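Local atomic coordinates of sphingomyelinase-c (Listeria ivanovii, PDB entry 1ZWX), a protein that is a bacterial sphingomyelinase C with the two-sheet fold of the endonuclease/exonuclease/phosphatase family, in the DNase I-like clan. Residues D203-M208 / L247-V252; A225-T230 / P240-E245; S233-S238 / F288-P293. One frame throughout, in Å; residues are numbered along the deposited sequence.

Contact 1 of 3, residues D203-M208 / L247-V252; sequences DEYHDM and LDYIFV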
loop_
_atom_site.group_PDB
_atom_site.type_symbol
_atom_site.label_atom_id
_atom_site.label_comp_id
_atom_site.label_asym_id
_atom_site.label_seq_id
_atom_site.Cartn_x
_atom_site.Cartn_y
_atom_site.Cartn_z
ATOM N N ASP A 203 -18.280 -10.735 3.342
ATOM C CA ASP A 203 -17.965 -12.093 2.903
ATOM C C ASP A 203 -16.593 -12.149 2.227
ATOM O O ASP A 203 -15.820 -13.082 2.469
ATOM C CB ASP A 203 -19.006 -12.634 1.920
ATOM C CG ASP A 203 -20.329 -13.004 2.594
ATOM O OD1 ASP A 203 -20.452 -12.924 3.833
ATOM O OD2 ASP A 203 -21.269 -13.370 1.860
ATOM N N GLU A 204 -16.313 -11.170 1.355
ATOM C CA GLU A 204 -15.036 -11.125 0.644
ATOM C C GLU A 204 -13.869 -10.992 1.652
ATOM O O GLU A 204 -12.827 -11.589 1.454
ATOM C CB GLU A 204 -14.971 -9.992 -0.389
ATOM C CG GLU A 204 -13.725 -10.129 -1.283
ATOM C CD GLU A 204 -13.569 -9.028 -2.330
ATOM O OE1 GLU A 204 -12.744 -9.185 -3.248
ATOM O OE2 GLU A 204 -14.263 -8.039 -2.234
ATOM N N TYR A 205 -14.061 -10.221 2.710
ATOM C CA TYR A 205 -13.049 -10.110 3.781
ATOM C C TYR A 205 -12.753 -11.482 4.401
ATOM O O TYR A 205 -11.601 -11.900 4.483
ATOM C CB TYR A 205 -13.465 -9.126 4.859
ATOM C CG TYR A 205 -12.366 -8.968 5.911
ATOM C CD1 TYR A 205 -11.294 -8.071 5.709
ATOM C CD2 TYR A 205 -12.373 -9.735 7.071
ATOM C CE1 TYR A 205 -10.276 -7.939 6.655
ATOM C CE2 TYR A 205 -11.343 -9.603 8.040
ATOM C CZ TYR A 205 -10.301 -8.723 7.810
ATOM O OH TYR A 205 -9.310 -8.589 8.756
ATOM N N HIS A 206 -13.807 -12.206 4.780
ATOM C CA HIS A 206 -13.668 -13.586 5.263
ATOM C C HIS A 206 -12.831 -14.419 4.343
ATOM O O HIS A 206 -11.870 -15.077 4.787
ATOM C CB HIS A 206 -15.055 -14.256 5.485
ATOM C CG HIS A 206 -14.965 -15.730 5.750
ATOM N ND1 HIS A 206 -14.734 -16.656 4.753
ATOM C CD2 HIS A 206 -15.039 -16.436 6.906
ATOM C CE1 HIS A 206 -14.671 -17.867 5.281
ATOM N NE2 HIS A 206 -14.847 -17.760 6.587
ATOM N N ASP A 207 -13.149 -14.392 3.045
ATOM C CA ASP A 207 -12.420 -15.190 2.084
ATOM C C ASP A 207 -10.967 -14.756 1.897
ATOM O O ASP A 207 -10.092 -15.596 1.654
ATOM C CB ASP A 207 -13.123 -15.176 0.730
ATOM C CG ASP A 207 -14.369 -16.077 0.707
ATOM O OD1 ASP A 207 -14.866 -16.511 1.783
ATOM O OD2 ASP A 207 -14.844 -16.315 -0.398
ATOM N N MET A 208 -10.733 -13.446 1.940
ATOM C CA MET A 208 -9.357 -12.909 1.842
ATOM C C MET A 208 -8.461 -13.502 2.934
ATOM O O MET A 208 -7.314 -13.866 2.658
ATOM C CB MET A 208 -9.346 -11.394 1.996
ATOM C CG MET A 208 -7.895 -10.813 2.083
ATOM S SD MET A 208 -7.869 -9.020 1.860
ATOM C CE MET A 208 -8.641 -8.457 3.333
ATOM N N LEU A 247 -10.080 -0.476 3.611
ATOM C CA LEU A 247 -9.483 -1.162 2.464
ATOM C C LEU A 247 -7.979 -1.436 2.599
ATOM O O LEU A 247 -7.396 -2.167 1.783
ATOM C CB LEU A 247 -9.668 -0.290 1.209
ATOM C CG LEU A 247 -11.113 -0.007 0.760
ATOM C CD1 LEU A 247 -11.096 0.940 -0.456
ATOM C CD2 LEU A 247 -11.839 -1.318 0.428
ATOM N N ASP A 248 -7.361 -0.787 3.587
ATOM C CA ASP A 248 -5.885 -0.809 3.747
ATOM C C ASP A 248 -5.521 -1.572 5.044
ATOM O O ASP A 248 -6.058 -1.314 6.119
ATOM C CB ASP A 248 -5.318 0.610 3.815
ATOM C CG ASP A 248 -5.631 1.448 2.573
ATOM O OD1 ASP A 248 -6.720 2.053 2.506
ATOM O OD2 ASP A 248 -4.753 1.528 1.698
ATOM N N TYR A 249 -4.603 -2.514 4.897
ATOM C CA TYR A 249 -4.276 -3.456 5.963
ATOM C C TYR A 249 -2.794 -3.784 5.978
ATOM O O TYR A 249 -2.122 -3.782 4.927
ATOM C CB TYR A 249 -4.964 -4.783 5.690
ATOM C CG TYR A 249 -6.487 -4.723 5.542
ATOM C CD1 TYR A 249 -7.075 -4.648 4.282
ATOM C CD2 TYR A 249 -7.313 -4.787 6.672
ATOM C CE1 TYR A 249 -8.492 -4.608 4.139
ATOM C CE2 TYR A 249 -8.730 -4.741 6.552
ATOM C CZ TYR A 249 -9.291 -4.661 5.276
ATOM O OH TYR A 249 -10.659 -4.652 5.176
ATOM N N ILE A 250 -2.311 -4.169 7.160
ATOM C CA ILE A 250 -1.024 -4.848 7.242
ATOM C C ILE A 250 -1.215 -6.107 8.089
ATOM O O ILE A 250 -1.483 -6.007 9.265
ATOM C CB ILE A 250 0.123 -3.970 7.828
ATOM C CG1 ILE A 250 0.190 -2.573 7.136
ATOM C CG2 ILE A 250 1.446 -4.708 7.627
ATOM C CD1 ILE A 250 0.885 -1.495 7.977
ATOM N N PHE A 251 -1.018 -7.260 7.466
ATOM C CA PHE A 251 -1.278 -8.560 8.099
ATOM C C PHE A 251 0.009 -9.295 8.387
ATOM O O PHE A 251 1.017 -9.069 7.753
ATOM C CB PHE A 251 -2.040 -9.478 7.131
ATOM C CG PHE A 251 -3.451 -9.025 6.807
ATOM C CD1 PHE A 251 -3.794 -8.715 5.482
ATOM C CD2 PHE A 251 -4.438 -8.944 7.802
ATOM C CE1 PHE A 251 -5.137 -8.315 5.140
ATOM C CE2 PHE A 251 -5.764 -8.529 7.497
ATOM C CZ PHE A 251 -6.113 -8.221 6.141
ATOM N N VAL A 252 -0.081 -10.260 9.301
ATOM C CA VAL A 252 0.967 -11.240 9.520
ATOM C C VAL A 252 0.511 -12.559 8.921
ATOM O O VAL A 252 -0.637 -12.977 9.142
ATOM C CB VAL A 252 1.235 -11.404 11.042
ATOM C CG1 VAL A 252 2.190 -12.573 11.258
ATOM C CG2 VAL A 252 1.803 -10.111 11.631
#

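Contact 2 of 3, residues A225-T230 / P240-E245; sequences ATWDPT and PKAAPE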
loop_
_atom_site.group_PDB
_atom_site.type_symbol
_atom_site.label_atom_id
_atom_site.label_comp_id
_atom_site.label_asym_id
_atom_site.label_seq_id
_atom_site.Cartn_x
_atom_site.Cartn_y
_atom_site.Cartn_z
ATOM N N ALA A 225 -12.559 3.873 8.897
ATOM C CA ALA A 225 -12.582 3.808 7.443
ATOM C C ALA A 225 -11.278 4.402 6.973
ATOM O O ALA A 225 -10.906 5.491 7.390
ATOM C CB ALA A 225 -13.770 4.607 6.878
ATOM N N THR A 226 -10.564 3.672 6.136
ATOM C CA THR A 226 -9.332 4.178 5.552
ATOM C C THR A 226 -9.610 4.993 4.285
ATOM O O THR A 226 -8.749 5.741 3.828
ATOM C CB THR A 226 -8.350 3.039 5.234
ATOM O OG1 THR A 226 -8.847 2.239 4.136
ATOM C CG2 THR A 226 -8.132 2.167 6.494
ATOM N N TRP A 227 -10.821 4.829 3.733
ATOM C CA TRP A 227 -11.252 5.563 2.538
ATOM C C TRP A 227 -12.594 6.157 2.956
ATOM O O TRP A 227 -13.599 5.442 3.029
ATOM C CB TRP A 227 -11.350 4.618 1.330
ATOM C CG TRP A 227 -11.582 5.324 0.022
ATOM C CD1 TRP A 227 -10.643 5.862 -0.810
ATOM C CD2 TRP A 227 -12.856 5.559 -0.599
ATOM N NE1 TRP A 227 -11.258 6.433 -1.916
ATOM C CE2 TRP A 227 -12.616 6.266 -1.799
ATOM C CE3 TRP A 227 -14.179 5.273 -0.228
ATOM C CZ2 TRP A 227 -13.666 6.677 -2.663
ATOM C CZ3 TRP A 227 -15.225 5.687 -1.078
ATOM C CH2 TRP A 227 -14.955 6.381 -2.274
ATOM N N ASP A 228 -12.580 7.437 3.302
ATOM C CA ASP A 228 -13.730 8.071 3.967
ATOM C C ASP A 228 -14.180 9.391 3.338
ATOM O O ASP A 228 -13.665 10.453 3.695
ATOM C CB ASP A 228 -13.422 8.314 5.447
ATOM C CG ASP A 228 -14.673 8.442 6.282
ATOM O OD1 ASP A 228 -15.761 8.772 5.742
ATOM O OD2 ASP A 228 -14.581 8.223 7.488
ATOM N N PRO A 229 -15.152 9.337 2.400
ATOM C CA PRO A 229 -15.698 10.610 1.866
ATOM C C PRO A 229 -16.410 11.518 2.900
ATOM O O PRO A 229 -16.676 12.692 2.604
ATOM C CB PRO A 229 -16.688 10.143 0.786
ATOM C CG PRO A 229 -16.283 8.724 0.457
ATOM C CD PRO A 229 -15.773 8.162 1.762
ATOM N N THR A 230 -16.717 11.010 4.095
ATOM C CA THR A 230 -17.346 11.867 5.096
ATOM C C THR A 230 -16.349 12.750 5.844
ATOM O O THR A 230 -16.752 13.753 6.411
ATOM C CB THR A 230 -18.301 11.110 6.090
ATOM O OG1 THR A 230 -17.553 10.330 7.033
ATOM C CG2 THR A 230 -19.249 10.222 5.372
ATOM N N PRO A 240 -18.242 12.518 -2.999
ATOM C CA PRO A 240 -18.859 12.957 -1.735
ATOM C C PRO A 240 -19.992 12.034 -1.265
ATOM O O PRO A 240 -20.291 11.949 -0.061
ATOM C CB PRO A 240 -19.411 14.353 -2.077
ATOM C CG PRO A 240 -19.620 14.332 -3.557
ATOM C CD PRO A 240 -18.504 13.472 -4.099
ATOM N N LYS A 241 -20.603 11.325 -2.204
ATOM C CA LYS A 241 -21.760 10.508 -1.893
ATOM C C LYS A 241 -21.444 9.052 -1.571
ATOM O O LYS A 241 -22.298 8.352 -1.038
ATOM C CB LYS A 241 -22.778 10.579 -3.041
ATOM C CG LYS A 241 -23.373 11.971 -3.289
ATOM C CD LYS A 241 -24.208 12.465 -2.090
ATOM C CE LYS A 241 -23.365 13.264 -1.076
ATOM N NZ LYS A 241 -23.952 13.259 0.311
ATOM N N ALA A 242 -20.234 8.590 -1.899
ATOM C CA ALA A 242 -19.880 7.165 -1.741
ATOM C C ALA A 242 -19.764 6.765 -0.262
ATOM O O ALA A 242 -19.418 7.587 0.583
ATOM C CB ALA A 242 -18.592 6.848 -2.519
ATOM N N ALA A 243 -20.098 5.518 0.056
ATOM C CA ALA A 243 -19.994 5.036 1.428
ATOM C C ALA A 243 -18.510 4.862 1.845
ATOM O O ALA A 243 -17.682 4.412 1.024
ATOM C CB ALA A 243 -20.752 3.721 1.581
ATOM N N PRO A 244 -18.169 5.234 3.100
ATOM C CA PRO A 244 -16.800 5.016 3.591
ATOM C C PRO A 244 -16.437 3.530 3.534
ATOM O O PRO A 244 -17.316 2.680 3.708
ATOM C CB PRO A 244 -16.868 5.506 5.037
ATOM C CG PRO A 244 -18.029 6.457 5.079
ATOM C CD PRO A 244 -19.022 5.866 4.132
ATOM N N GLU A 245 -15.172 3.215 3.259
ATOM C CA GLU A 245 -14.722 1.826 3.206
ATOM C C GLU A 245 -13.444 1.648 4.026
ATOM O O GLU A 245 -12.757 2.626 4.315
ATOM C CB GLU A 245 -14.498 1.354 1.756
ATOM C CG GLU A 245 -15.799 1.256 0.902
ATOM C CD GLU A 245 -15.558 0.748 -0.520
ATOM O OE1 GLU A 245 -15.021 -0.379 -0.687
ATOM O OE2 GLU A 245 -15.920 1.466 -1.488
HETATM O O HOH W 1 -18.942 13.623 1.639
#

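Contact 3 of 3, residues S233-S238 / F288-P293; sequences SMLKES and FSDHYP. With PO4 (phosphate ion), chain B.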
loop_
_atom_site.group_PDB
_atom_site.type_symbol
_atom_site.label_atom_id
_atom_site.label_comp_id
_atom_site.label_asym_id
_atom_site.label_seq_id
_atom_site.Cartn_x
_atom_site.Cartn_y
_atom_site.Cartn_z
ATOM N N SER A 233 -10.970 15.570 2.865
ATOM C CA SER A 233 -11.215 16.753 2.047
ATOM C C SER A 233 -11.132 16.463 0.523
ATOM O O SER A 233 -11.911 17.021 -0.259
ATOM C CB SER A 233 -10.246 17.848 2.448
ATOM O OG SER A 233 -8.915 17.531 2.063
ATOM N N MET A 234 -10.215 15.576 0.110
ATOM C CA MET A 234 -10.050 15.236 -1.314
ATOM C C MET A 234 -11.237 14.396 -1.840
ATOM O O MET A 234 -11.654 14.563 -2.985
ATOM C CB MET A 234 -8.699 14.543 -1.585
ATOM C CG MET A 234 -7.442 15.320 -1.060
ATOM S SD MET A 234 -5.824 14.486 -1.209
ATOM C CE MET A 234 -5.625 14.704 -2.960
ATOM N N LEU A 235 -11.790 13.513 -1.013
ATOM C CA LEU A 235 -12.942 12.700 -1.427
ATOM C C LEU A 235 -14.268 13.486 -1.397
ATOM O O LEU A 235 -15.219 13.134 -2.101
ATOM C CB LEU A 235 -13.071 11.442 -0.569
ATOM C CG LEU A 235 -11.960 10.406 -0.731
ATOM C CD1 LEU A 235 -12.198 9.230 0.202
ATOM C CD2 LEU A 235 -11.874 9.942 -2.189
ATOM N N LYS A 236 -14.338 14.515 -0.562
ATOM C CA LYS A 236 -15.501 15.392 -0.517
ATOM C C LYS A 236 -15.718 16.055 -1.869
ATOM O O LYS A 236 -16.851 16.300 -2.278
ATOM C CB LYS A 236 -15.337 16.438 0.582
ATOM C CG LYS A 236 -15.555 15.832 1.954
ATOM C CD LYS A 236 -15.318 16.830 3.066
ATOM C CE LYS A 236 -15.737 16.231 4.375
ATOM N NZ LYS A 236 -15.224 17.019 5.508
ATOM N N GLU A 237 -14.614 16.329 -2.550
ATOM C CA GLU A 237 -14.624 16.834 -3.909
ATOM C C GLU A 237 -15.032 15.737 -4.918
ATOM O O GLU A 237 -15.995 15.914 -5.665
ATOM C CB GLU A 237 -13.247 17.454 -4.238
ATOM C CG GLU A 237 -13.132 18.242 -5.563
ATOM C CD GLU A 237 -14.243 19.300 -5.788
ATOM O OE1 GLU A 237 -14.546 19.602 -6.960
ATOM O OE2 GLU A 237 -14.824 19.822 -4.814
ATOM N N SER A 238 -14.352 14.595 -4.896
ATOM C CA SER A 238 -14.488 13.613 -5.974
ATOM C C SER A 238 -15.561 12.536 -5.817
ATOM O O SER A 238 -16.164 12.116 -6.817
ATOM C CB SER A 238 -13.137 12.965 -6.250
ATOM O OG SER A 238 -12.641 12.360 -5.068
ATOM N N PHE A 288 -3.294 14.383 3.064
ATOM C CA PHE A 288 -2.084 13.926 2.383
ATOM C C PHE A 288 -2.428 13.107 1.147
ATOM O O PHE A 288 -1.635 13.030 0.199
ATOM C CB PHE A 288 -1.257 13.014 3.315
ATOM C CG PHE A 288 -0.691 13.733 4.536
ATOM C CD1 PHE A 288 -1.270 13.574 5.778
ATOM C CD2 PHE A 288 0.412 14.565 4.415
ATOM C CE1 PHE A 288 -0.758 14.249 6.915
ATOM C CE2 PHE A 288 0.925 15.249 5.548
ATOM C CZ PHE A 288 0.349 15.079 6.773
ATOM N N SER A 289 -3.580 12.455 1.205
ATOM C CA SER A 289 -4.017 11.510 0.178
ATOM C C SER A 289 -5.516 11.287 0.355
ATOM O O SER A 289 -6.102 11.750 1.348
ATOM C CB SER A 289 -3.238 10.187 0.323
ATOM O OG SER A 289 -3.939 9.109 -0.269
ATOM N N ASP A 290 -6.148 10.581 -0.581
ATOM C CA ASP A 290 -7.546 10.229 -0.397
ATOM C C ASP A 290 -7.735 8.996 0.489
ATOM O O ASP A 290 -8.877 8.672 0.858
ATOM C CB ASP A 290 -8.296 10.113 -1.749
ATOM C CG ASP A 290 -7.809 8.957 -2.634
ATOM O OD1 ASP A 290 -6.734 8.354 -2.396
ATOM O OD2 ASP A 290 -8.531 8.662 -3.630
ATOM N N HIS A 291 -6.628 8.293 0.803
ATOM C CA HIS A 291 -6.653 7.194 1.785
ATOM C C HIS A 291 -5.939 7.684 3.032
ATOM O O HIS A 291 -4.990 8.467 2.929
ATOM C CB HIS A 291 -5.909 5.946 1.305
ATOM C CG HIS A 291 -6.616 5.168 0.237
ATOM N ND1 HIS A 291 -7.148 3.916 0.460
ATOM C CD2 HIS A 291 -6.863 5.459 -1.068
ATOM C CE1 HIS A 291 -7.710 3.472 -0.655
ATOM N NE2 HIS A 291 -7.548 4.386 -1.599
ATOM N N TYR A 292 -6.353 7.172 4.190
ATOM C CA TYR A 292 -5.578 7.377 5.407
ATOM C C TYR A 292 -4.492 6.322 5.528
ATOM O O TYR A 292 -4.679 5.201 5.068
ATOM C CB TYR A 292 -6.466 7.381 6.658
ATOM C CG TYR A 292 -7.484 8.466 6.660
ATOM C CD1 TYR A 292 -8.864 8.176 6.807
ATOM C CD2 TYR A 292 -7.098 9.790 6.503
ATOM C CE1 TYR A 292 -9.820 9.216 6.805
ATOM C CE2 TYR A 292 -8.046 10.828 6.487
ATOM C CZ TYR A 292 -9.386 10.544 6.633
ATOM O OH TYR A 292 -10.275 11.609 6.619
ATOM N N PRO A 293 -3.330 6.696 6.122
ATOM C CA PRO A 293 -2.254 5.738 6.364
ATOM C C PRO A 293 -2.663 4.746 7.464
ATOM O O PRO A 293 -3.545 5.050 8.276
ATOM C CB PRO A 293 -1.093 6.598 6.869
ATOM C CG PRO A 293 -1.578 8.008 6.914
ATOM C CD PRO A 293 -3.023 8.052 6.622
HETATM P P PO4 B . -8.668 4.361 -5.482
HETATM O O1 PO4 B . -9.802 5.327 -5.790
HETATM O O2 PO4 B . -7.941 4.806 -4.240
HETATM O O3 PO4 B . -9.232 2.984 -5.177
HETATM O O4 PO4 B . -7.732 4.337 -6.675
#

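Contact 1 of 3, residues D203-M208 / L247-V252
Four buried side chains make this contact, Tyr205 and Met208 from the helix and Tyr249 and Phe251 from the strand. The two tyrosine rings cross obliquely, planes at 43°, with Tyr205 CE1 3.6 Å from Tyr249 CE2, and the Tyr249 hydroxyl ends beside CD1 and CE1 of Tyr205. Met208 reaches in with its methyl alone: CE lies over one face of the Tyr249 ring, 3.9 Å from Tyr249 CE1, and at the same time meets the edge of Phe251, 3.8 Å from Phe251 CZ. Tyr205 and Phe251 approach tip to tip, Tyr205 OH standing 3.8 Å from Phe251 CE2 near the plane of the phenylalanine ring. The axes of the short segments are 13.2 Å apart at closest approach and cross at -26°, so long side chains must span the gap. This is helix-on-sheet packing in the layered fold of the DNase I-like clan: helix 203-212 covers strand 248-252, an edge strand of its six-stranded sheet. On the helix, both Tyr205 and Met208 hold CG anti to the backbone N, and a bend at chi3 (69°) turns the methyl of Met208 toward the rings. Tyr249 and Phe251, two residues apart on one face of the strand, instead hold CG beside the backbone N; CB of Tyr249 sits 3.5 Å above the Phe251 ring plane, toward its rim. Both buried hydroxyls have polar partners beyond the two segments, Tyr205 OH bonding to Ser216 OG and Tyr249 OH to Val198 O. Farther out, Met208 also touches Met172 of helix 161-182, and Glu204 forms a salt bridge with Arg168.

Contact 2 of 3, residues A225-T230 / P240-E245
Trp227 holds CG anti to its backbone N (chi1 -171°), which lays the indole alongside the 240-245 chain and presents its six-membered ring edge-on. The methyl of Ala242 meets that edge in the ring plane, CB 3.7 Å from Trp227 CH2, and the Ala243 carbonyl oxygen also lies in plane, near CZ3. Next to the indole the backbones pair once: Trp227 N donates to Glu245 O, and Glu245 N returns a shorter, straighter bond to Trp227 O (2.7 Å, 167°), nearly along the C=O axis. Thr226 and Trp227 both face Glu245, the definition of a classic beta bulge on this isolated antiparallel bridge.

Asp228, with CG likewise anti to N, turns its carboxylate forward along its own chain. OD1 accepts from Thr230 N, which closes an Asx turn, and also from Thr230 OG1 at 2.7 Å; both donors come from above the carboxylate plane. Thr230 has OG1 in the crowded position between N and the carbonyl carbon (chi1 73°), and this places the hydroxyl for that bond. The doubly gripped OD1 also rests against Pro244 CG, while Ala225 meets the same proline, its CB 3.7 Å from Pro244 CB. Pro229 pushes its ring toward the opposite chain, CG 3.3 Å from Ala242 O. Beyond it a water donates to both Pro229 O and Pro240 O, tying the far ends together.

The paired loops flank helix 233-238, whose Leu235 touches both Trp227 and Pro229. Thr226 OG1 bonds to Asp248 at the start of strand 248-252, and the Trp227 ring meets that of His291 in the loop before strand 294-298.

Contact 3 of 3, residues S233-S238 / F288-P293
Met234 and Leu235 both carry CG beside the backbone N, whereas Asp290 holds CG in the crowded position between N and the carbonyl carbon (chi1 66°). The chain of Met234 runs extended to the sulphur before bending at chi3, so that SD, rather than the methyl, meets the loop backbone, 3.6 Å from Ser289 C. Leu235 crosses Asp290 at about a right angle and divides its branches over it: CD1 rests 3.4 Å from Asp290 O, and CD2 lies 3.6 Å from Asp290 CB. The contact is therefore apolar from the helix side and depends on fit to a polar loop.

The loop has its own brace. Ser289 OG accepts from His291 N at 3.0 Å in an almost straight bond (171°), forming an ST turn, and the same hydroxyl donates a hydrogen bond to the carbonyl oxygen of Asn17. Across this turn Asp290 sets out toward the helix and His291 away from it. There His291 NE2 donates to O2 of a phosphate ion, 2.7 Å away and in the plane of the imidazole, while ND1 on the other side of the ring bonds to Asp248 OD1. With a carboxylate at one nitrogen and an anion at the other, the ring is fixed in rotation, and a raised proton affinity would be consistent with this setting. The phosphate probably came from the crystallisation liquor, yet it may mark a pocket that can hold an anion.

Tyr285 of strand 281-285 and Tyr19 of strand 12-20 also touch Met234, with Arg34 of helix 31-39 alongside. The 288-293 loop leads directly into strand 294-298, so the short helix 233-238 packs where these elements converge.

From the N terminus, helix 203-212 opens the loop that contact 1 closes when the chain reaches strand 248-252. Contact 2 is nested inside that loop, joining 225-230 to 240-245 around helix 233-238. Contact 3 starts from this helix but closes only at 288-293, so it crosses both others. The three touch one another: Asp248 joins contact 1 to both of the others, and between contacts 2 and 3 Thr226 O probably accepts a hydrogen bond from Tyr292 N. Together they tie the edge strand 248-252 of one sheet to the loop entering strand 294-298 of the other.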